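Local coordinates for siderophore periplasmic binding protein (Thermobifida fusca, PDB 5DH0) that probably captures ferric siderophores of the fuscachelin type outside the cell membrane and hands them to an iron-uptake transporter, at residues S142-R145 against N146-L149; E150-V154 against V155-E159; L269-L273 against P274-A278. All coordinates share one frame; numbering follows the deposited sequence.

Interaction 1. Residues S142-R145 against N146-L149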
loop_
_atom_site.group_PDB
_atom_site.type_symbol
_atom_site.label_atom_id
_atom_site.label_comp_id
_atom_site.label_asym_id
_atom_site.label_seq_id
_atom_site.Cartn_x
_atom_site.Cartn_y
_atom_site.Cartn_z
ATOM N N SER A 142 14.575 -0.928 -17.690
ATOM C CA SER A 142 15.309 -0.015 -18.571
ATOM C C SER A 142 16.370 -0.746 -19.412
ATOM O O SER A 142 16.822 -0.221 -20.423
ATOM C CB SER A 142 15.951 1.118 -17.761
ATOM O OG SER A 142 16.922 0.638 -16.840
ATOM N N GLY A 143 16.751 -1.960 -19.014
ATOM C CA GLY A 143 17.686 -2.757 -19.795
ATOM C C GLY A 143 17.257 -2.971 -21.243
ATOM O O GLY A 143 18.085 -2.985 -22.156
ATOM N N LEU A 144 15.952 -3.131 -21.444
ATOM C CA LEU A 144 15.353 -3.346 -22.757
ATOM C C LEU A 144 15.485 -2.141 -23.685
ATOM O O LEU A 144 16.075 -2.237 -24.768
ATOM C CB LEU A 144 13.869 -3.690 -22.602
ATOM C CG LEU A 144 13.472 -5.161 -22.539
ATOM C CD1 LEU A 144 11.961 -5.301 -22.303
ATOM C CD2 LEU A 144 13.870 -5.840 -23.841
ATOM N N ARG A 145 14.929 -1.003 -23.263
ATOM C CA ARG A 145 14.884 0.154 -24.138
ATOM C C ARG A 145 16.303 0.684 -24.361
ATOM O O ARG A 145 16.582 1.315 -25.389
ATOM C CB ARG A 145 13.953 1.233 -23.578
ATOM C CG ARG A 145 14.280 1.728 -22.180
ATOM C CD ARG A 145 13.187 2.683 -21.690
ATOM N NE ARG A 145 13.383 3.074 -20.296
ATOM C CZ ARG A 145 12.820 2.460 -19.260
ATOM N NH1 ARG A 145 12.002 1.427 -19.447
ATOM N NH2 ARG A 145 13.067 2.889 -18.034
ATOM N N ASN A 146 17.214 0.379 -23.438
ATOM C CA ASN A 146 18.614 0.757 -23.636
ATOM C C ASN A 146 19.351 -0.183 -24.610
ATOM O O ASN A 146 20.238 0.246 -25.353
ATOM C CB ASN A 146 19.352 0.831 -22.291
ATOM C CG ASN A 146 19.197 2.195 -21.623
ATOM O OD1 ASN A 146 19.674 3.206 -22.150
ATOM N ND2 ASN A 146 18.514 2.235 -20.467
ATOM N N MET A 147 18.977 -1.455 -24.618
ATOM C CA MET A 147 19.543 -2.401 -25.580
ATOM C C MET A 147 19.095 -2.061 -27.011
ATOM O O MET A 147 19.890 -2.131 -27.949
ATOM C CB MET A 147 19.159 -3.839 -25.205
ATOM C CG MET A 147 19.527 -4.897 -26.242
ATOM S SD MET A 147 18.162 -5.250 -27.390
ATOM C CE MET A 147 16.891 -5.752 -26.238
ATOM N N THR A 148 17.834 -1.681 -27.189
ATOM C CA THR A 148 17.372 -1.385 -28.539
ATOM C C THR A 148 17.898 -0.030 -28.988
ATOM O O THR A 148 17.998 0.228 -30.186
ATOM C CB THR A 148 15.826 -1.395 -28.679
ATOM O OG1 THR A 148 15.249 -0.506 -27.718
ATOM C CG2 THR A 148 15.271 -2.788 -28.497
ATOM N N LEU A 149 18.218 0.837 -28.030
ATOM C CA LEU A 149 18.917 2.078 -28.346
ATOM C C LEU A 149 20.272 1.768 -29.006
ATOM O O LEU A 149 20.651 2.409 -29.984
ATOM C CB LEU A 149 19.116 2.930 -27.086
ATOM C CG LEU A 149 20.095 4.095 -27.222
ATOM C CD1 LEU A 149 19.512 5.139 -28.159
ATOM C CD2 LEU A 149 20.445 4.720 -25.870
#
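Asn146 holds Ser142 O with two N-H groups of one residue, a worked example of a helix bond doubled by a side chain. Its backbone N gives the ordinary i to i+4 bond, and its amide ND2 reaches the same oxygen at 3.0 Å. The two donors approach Ser142 O from opposite faces of its carbonyl plane, the amide standing well above that plane (49° out of it). Asn146 OD1 makes a weak hydrogen bond to Tyr292 OH. Met147 follows, its N bonded to Gly143 O at 3.0 Å. With CG anti to the backbone N (chi1 172°) and a bend further out, its methyl CE comes alongside Leu144 CD2 at 3.9 Å; this pair faces Phe137 of strand 132-137 and Phe50. The run is the first turns of helix 142-154, packed beside the five-stranded parallel sheet of a solute-binding protein lobe. Thr148 N is bonded to Leu144 O at 3.0 Å, while Thr148 OG1 is hydrogen-bonded to Arg290 O. Leu149 N is bonded to Arg145 O. Arg145 itself stretches back toward the helix start, where Ser142 CA sits 3.5 Å above the centre of one face of its guanidinium, and its NH2 forms a salt bridge to Glu209.

Interaction 2. Residues E150-V154 against V155-E159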
loop_
_atom_site.group_PDB
_atom_site.type_symbol
_atom_site.label_atom_id
_atom_site.label_comp_id
_atom_site.label_asym_id
_atom_site.label_seq_id
_atom_site.Cartn_x
_atom_site.Cartn_y
_atom_site.Cartn_z
ATOM N N GLU A 150 20.991 0.773 -28.489
ATOM C CA GLU A 150 22.290 0.395 -29.057
ATOM C C GLU A 150 22.183 -0.176 -30.466
ATOM O O GLU A 150 22.993 0.142 -31.343
ATOM C CB GLU A 150 23.006 -0.630 -28.162
ATOM C CG GLU A 150 23.466 -0.067 -26.837
ATOM C CD GLU A 150 24.362 1.142 -27.018
ATOM O OE1 GLU A 150 25.027 1.247 -28.079
ATOM O OE2 GLU A 150 24.386 1.998 -26.107
ATOM N N LEU A 151 21.198 -1.040 -30.680
ATOM C CA LEU A 151 20.974 -1.601 -32.003
ATOM C C LEU A 151 20.634 -0.474 -32.977
ATOM O O LEU A 151 21.039 -0.510 -34.145
ATOM C CB LEU A 151 19.866 -2.657 -31.958
ATOM C CG LEU A 151 20.295 -3.904 -31.177
ATOM C CD1 LEU A 151 19.164 -4.934 -31.114
ATOM C CD2 LEU A 151 21.553 -4.510 -31.779
ATOM N N SER A 152 19.910 0.535 -32.486
ATOM C CA SER A 152 19.542 1.675 -33.310
ATOM C C SER A 152 20.774 2.418 -33.811
ATOM O O SER A 152 20.836 2.839 -34.975
ATOM C CB SER A 152 18.647 2.628 -32.540
ATOM O OG SER A 152 17.338 2.118 -32.449
ATOM N N ARG A 153 21.756 2.582 -32.932
ATOM C CA ARG A 153 22.965 3.288 -33.311
ATOM C C ARG A 153 23.674 2.484 -34.399
ATOM O O ARG A 153 24.126 3.036 -35.400
ATOM C CB ARG A 153 23.871 3.516 -32.094
ATOM C CG ARG A 153 23.361 4.595 -31.161
ATOM C CD ARG A 153 24.222 4.696 -29.931
ATOM N NE ARG A 153 23.737 5.718 -29.011
ATOM C CZ ARG A 153 23.821 5.621 -27.690
ATOM N NH1 ARG A 153 24.367 4.541 -27.145
ATOM N NH2 ARG A 153 23.349 6.587 -26.913
ATOM N N VAL A 154 23.732 1.173 -34.212
ATOM C CA VAL A 154 24.467 0.301 -35.119
ATOM C C VAL A 154 23.889 0.276 -36.542
ATOM O O VAL A 154 24.646 0.184 -37.502
ATOM C CB VAL A 154 24.539 -1.121 -34.532
ATOM C CG1 VAL A 154 24.389 -2.185 -35.595
ATOM C CG2 VAL A 154 25.845 -1.288 -33.779
ATOM N N VAL A 155 22.574 0.399 -36.694
ATOM C CA VAL A 155 21.983 0.387 -38.035
ATOM C C VAL A 155 21.882 1.808 -38.596
ATOM O O VAL A 155 21.248 2.038 -39.634
ATOM C CB VAL A 155 20.565 -0.282 -38.062
ATOM C CG1 VAL A 155 20.609 -1.692 -37.475
ATOM C CG2 VAL A 155 19.536 0.579 -37.342
ATOM N N GLY A 156 22.484 2.760 -37.885
ATOM C CA GLY A 156 22.606 4.134 -38.355
ATOM C C GLY A 156 21.479 5.069 -37.953
ATOM O O GLY A 156 21.379 6.187 -38.471
ATOM N N ASP A 157 20.641 4.623 -37.017
ATOM C CA ASP A 157 19.468 5.384 -36.594
ATOM C C ASP A 157 19.684 6.010 -35.208
ATOM O O ASP A 157 18.728 6.356 -34.505
ATOM C CB ASP A 157 18.232 4.473 -36.596
ATOM C CG ASP A 157 16.933 5.240 -36.481
ATOM O OD1 ASP A 157 16.842 6.348 -37.060
ATOM O OD2 ASP A 157 16.005 4.733 -35.808
ATOM N N GLY A 158 20.953 6.157 -34.831
ATOM C CA GLY A 158 21.332 6.646 -33.514
ATOM C C GLY A 158 20.743 7.978 -33.081
ATOM O O GLY A 158 20.440 8.171 -31.898
ATOM N N GLU A 159 20.562 8.902 -34.019
ATOM C CA GLU A 159 20.094 10.226 -33.636
ATOM C C GLU A 159 18.606 10.293 -33.285
ATOM O O GLU A 159 18.234 10.978 -32.324
ATOM C CB GLU A 159 20.404 11.233 -34.729
ATOM C CG GLU A 159 20.184 12.648 -34.243
ATOM C CD GLU A 159 20.452 13.690 -35.310
ATOM O OE1 GLU A 159 21.522 13.608 -35.962
ATOM O OE2 GLU A 159 19.595 14.594 -35.480
HETATM O O HOH W 1 15.943 2.177 -34.858
HETATM O O HOH W 2 23.446 5.661 -35.678
#
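Ser152 O and Asp157 N are joined by the 2.7 Å hydrogen bond that, with Gly156 N to Arg153 O at 3.0 Å, makes a Schellman motif, the classic way of ending a helix. The two bonds differ in approach: Asp157 N is tilted 22° from its carbonyl plane, whereas Gly156 N stands high above the plane of Arg153 O. Gly156 is the C-prime residue, with positive phi (91°); a side chain here would be pressed against the preceding carbonyl oxygen. Just before it, Val155 N still keeps the i to i+4 bond to Leu151 O.

Two waters add bridges across the turn. One joins Ser152 OG to Asp157 OD2, linking side chains too far apart to bond directly; Thr148 O is the other partner of the Ser152 hydroxyl. The second donates to Arg153 O at 2.7 Å and accepts from Gly158 N, so a carbonyl near the end of helix 142-154 is linked to the start of helix 158-178.

Among charges, Arg153 NH1 meets Glu150 OE2 at 2.7 Å within the helix, while its NE pairs with Glu162; Asp157 OD2 pairs with Arg160.

With its CG anti to the carbonyl carbon (chi1 -74°) and the chain extended beyond, Arg153 lays CG against Gly158 CA at 3.7 Å and carries its guanidinium to Glu150. The methyls of Val155 rest on the carbonyl oxygens of the last turn, CG2 3.5 Å from Ser152 O.

The turn thus leads from helix 142-154 into helix 158-178, with Leu151 and Val155 set against Val54 of helix 52-57 and Ile108 of strand 106-112.

Interaction 3. Residues L269-L273 against P274-A278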
loop_
_atom_site.group_PDB
_atom_site.type_symbol
_atom_site.label_atom_id
_atom_site.label_comp_id
_atom_site.label_asym_id
_atom_site.label_seq_id
_atom_site.Cartn_x
_atom_site.Cartn_y
_atom_site.Cartn_z
ATOM N N LEU A 269 -15.879 -10.963 -9.086
ATOM C CA LEU A 269 -15.116 -10.242 -8.073
ATOM C C LEU A 269 -14.441 -8.974 -8.594
ATOM O O LEU A 269 -14.241 -8.026 -7.843
ATOM C CB LEU A 269 -14.063 -11.156 -7.462
ATOM C CG LEU A 269 -14.447 -11.711 -6.097
ATOM C CD1 LEU A 269 -15.674 -12.604 -6.208
ATOM C CD2 LEU A 269 -13.270 -12.468 -5.512
ATOM N N TRP A 270 -14.094 -8.967 -9.875
ATOM C CA TRP A 270 -13.560 -7.781 -10.518
ATOM C C TRP A 270 -14.503 -6.595 -10.331
ATOM O O TRP A 270 -14.060 -5.474 -10.060
ATOM C CB TRP A 270 -13.323 -8.038 -12.003
ATOM C CG TRP A 270 -12.598 -6.935 -12.708
ATOM C CD1 TRP A 270 -13.144 -5.956 -13.485
ATOM C CD2 TRP A 270 -11.179 -6.704 -12.708
ATOM N NE1 TRP A 270 -12.152 -5.132 -13.971
ATOM C CE2 TRP A 270 -10.938 -5.572 -13.507
ATOM C CE3 TRP A 270 -10.092 -7.350 -12.112
ATOM C CZ2 TRP A 270 -9.655 -5.063 -13.714
ATOM C CZ3 TRP A 270 -8.823 -6.843 -12.322
ATOM C CH2 TRP A 270 -8.616 -5.713 -13.116
ATOM N N GLN A 271 -15.803 -6.851 -10.422
ATOM C CA GLN A 271 -16.790 -5.774 -10.394
ATOM C C GLN A 271 -16.887 -5.092 -9.028
ATOM O O GLN A 271 -17.375 -3.961 -8.920
ATOM C CB GLN A 271 -18.156 -6.306 -10.823
ATOM C CG GLN A 271 -18.150 -6.829 -12.253
ATOM C CD GLN A 271 -17.812 -5.734 -13.239
ATOM O OE1 GLN A 271 -18.273 -4.597 -13.098
ATOM N NE2 GLN A 271 -16.991 -6.059 -14.236
ATOM N N SER A 272 -16.384 -5.760 -7.995
ATOM C CA SER A 272 -16.401 -5.200 -6.651
ATOM C C SER A 272 -15.173 -4.347 -6.301
ATOM O O SER A 272 -15.164 -3.681 -5.267
ATOM C CB SER A 272 -16.551 -6.321 -5.632
ATOM O OG SER A 272 -17.707 -7.085 -5.922
ATOM N N LEU A 273 -14.143 -4.368 -7.146
ATOM C CA LEU A 273 -12.957 -3.534 -6.919
ATOM C C LEU A 273 -13.305 -2.054 -6.894
ATOM O O LEU A 273 -13.990 -1.565 -7.802
ATOM C CB LEU A 273 -11.900 -3.775 -7.995
ATOM C CG LEU A 273 -11.246 -5.146 -7.965
ATOM C CD1 LEU A 273 -10.242 -5.277 -9.111
ATOM C CD2 LEU A 273 -10.612 -5.385 -6.599
ATOM N N PRO A 274 -12.821 -1.339 -5.863
ATOM C CA PRO A 274 -12.953 0.119 -5.773
ATOM C C PRO A 274 -12.607 0.812 -7.092
ATOM O O PRO A 274 -13.326 1.717 -7.514
ATOM C CB PRO A 274 -11.945 0.501 -4.682
ATOM C CG PRO A 274 -11.848 -0.696 -3.818
ATOM C CD PRO A 274 -12.112 -1.906 -4.699
ATOM N N ALA A 275 -11.531 0.389 -7.747
ATOM C CA ALA A 275 -11.117 1.057 -8.976
ATOM C C ALA A 275 -12.117 0.797 -10.097
ATOM O O ALA A 275 -12.337 1.648 -10.964
ATOM C CB ALA A 275 -9.736 0.618 -9.388
ATOM N N VAL A 276 -12.728 -0.379 -10.080
ATOM C CA VAL A 276 -13.725 -0.711 -11.088
ATOM C C VAL A 276 -14.974 0.130 -10.861
ATOM O O VAL A 276 -15.454 0.795 -11.774
ATOM C CB VAL A 276 -14.062 -2.206 -11.061
ATOM C CG1 VAL A 276 -15.204 -2.514 -12.019
ATOM C CG2 VAL A 276 -12.820 -2.998 -11.402
ATOM N N GLU A 277 -15.464 0.127 -9.626
ATOM C CA GLU A 277 -16.591 0.968 -9.238
ATOM C C GLU A 277 -16.362 2.448 -9.491
ATOM O O GLU A 277 -17.310 3.186 -9.742
ATOM C CB GLU A 277 -16.911 0.764 -7.769
ATOM C CG GLU A 277 -17.520 -0.590 -7.483
ATOM C CD GLU A 277 -17.595 -0.859 -6.004
ATOM O OE1 GLU A 277 -17.002 -0.060 -5.252
ATOM O OE2 GLU A 277 -18.235 -1.855 -5.595
ATOM N N ALA A 278 -15.111 2.883 -9.424
ATOM C CA ALA A 278 -14.792 4.286 -9.651
ATOM C C ALA A 278 -14.642 4.640 -11.129
ATOM O O ALA A 278 -14.386 5.802 -11.458
ATOM C CB ALA A 278 -13.506 4.662 -8.900
#
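Leu273 O is gripped by two backbone amides of the helix that starts just after it. Glu277 N meets it at 2.9 Å in an almost straight bond (N-H...O 170°), and Val276 N, equally near, adds a weak one. Leu273 is the N-cap residue, and Pro274, which has no N-H to give, opens the short helix 274-277, where the first turn asks for no such donor.

The side chain that carries the rest is Val276. Its CG2 sits over one face of the Trp270 indole, 3.7 Å from the centroid of the five-membered ring, a CH-pi contact with NE1 the nearest ring atom. With CG1 anti to the backbone N (chi1 174°), CG2 falls anti to the carbonyl carbon and is carried over the ring, and it also touches Leu273 CB at 3.6 Å. Leu273 CD1 lies over the same face of the indole, also offset toward the rim. With Trp270 cut back to an alanine, Val276 CG2 and Leu273 CD1 would probably lose the flat surface they share, and a gap would open beside them.

Trp270 reaches on to Leu264 and Leu265 of helix 259-265, and it meets Ile247 of strand 246-250 and Val281 of strand 281-284, two neighbouring parallel strands of the mixed sheet.

In the fold
From the N terminus, interaction 1 comes first, in the opening turns of helix 142-154 just after strand 132-137, the edge strand of the parallel sheet. Interaction 2 follows directly, ending that same helix and closing the tight turn into helix 158-178; the two centres lie 12 Å apart. Helix 158-178 leads on toward the mixed sheet, beside which interaction 3 closes the bend between helix 259-265 and the brief helix 274-277, ahead of strand 281-284. The three follow in series, none nested or crossed. Interaction 3 stands across the chain's centre, about 45 Å from interaction 2 centre to centre, consistent with the two-lobed periplasmic binding protein fold.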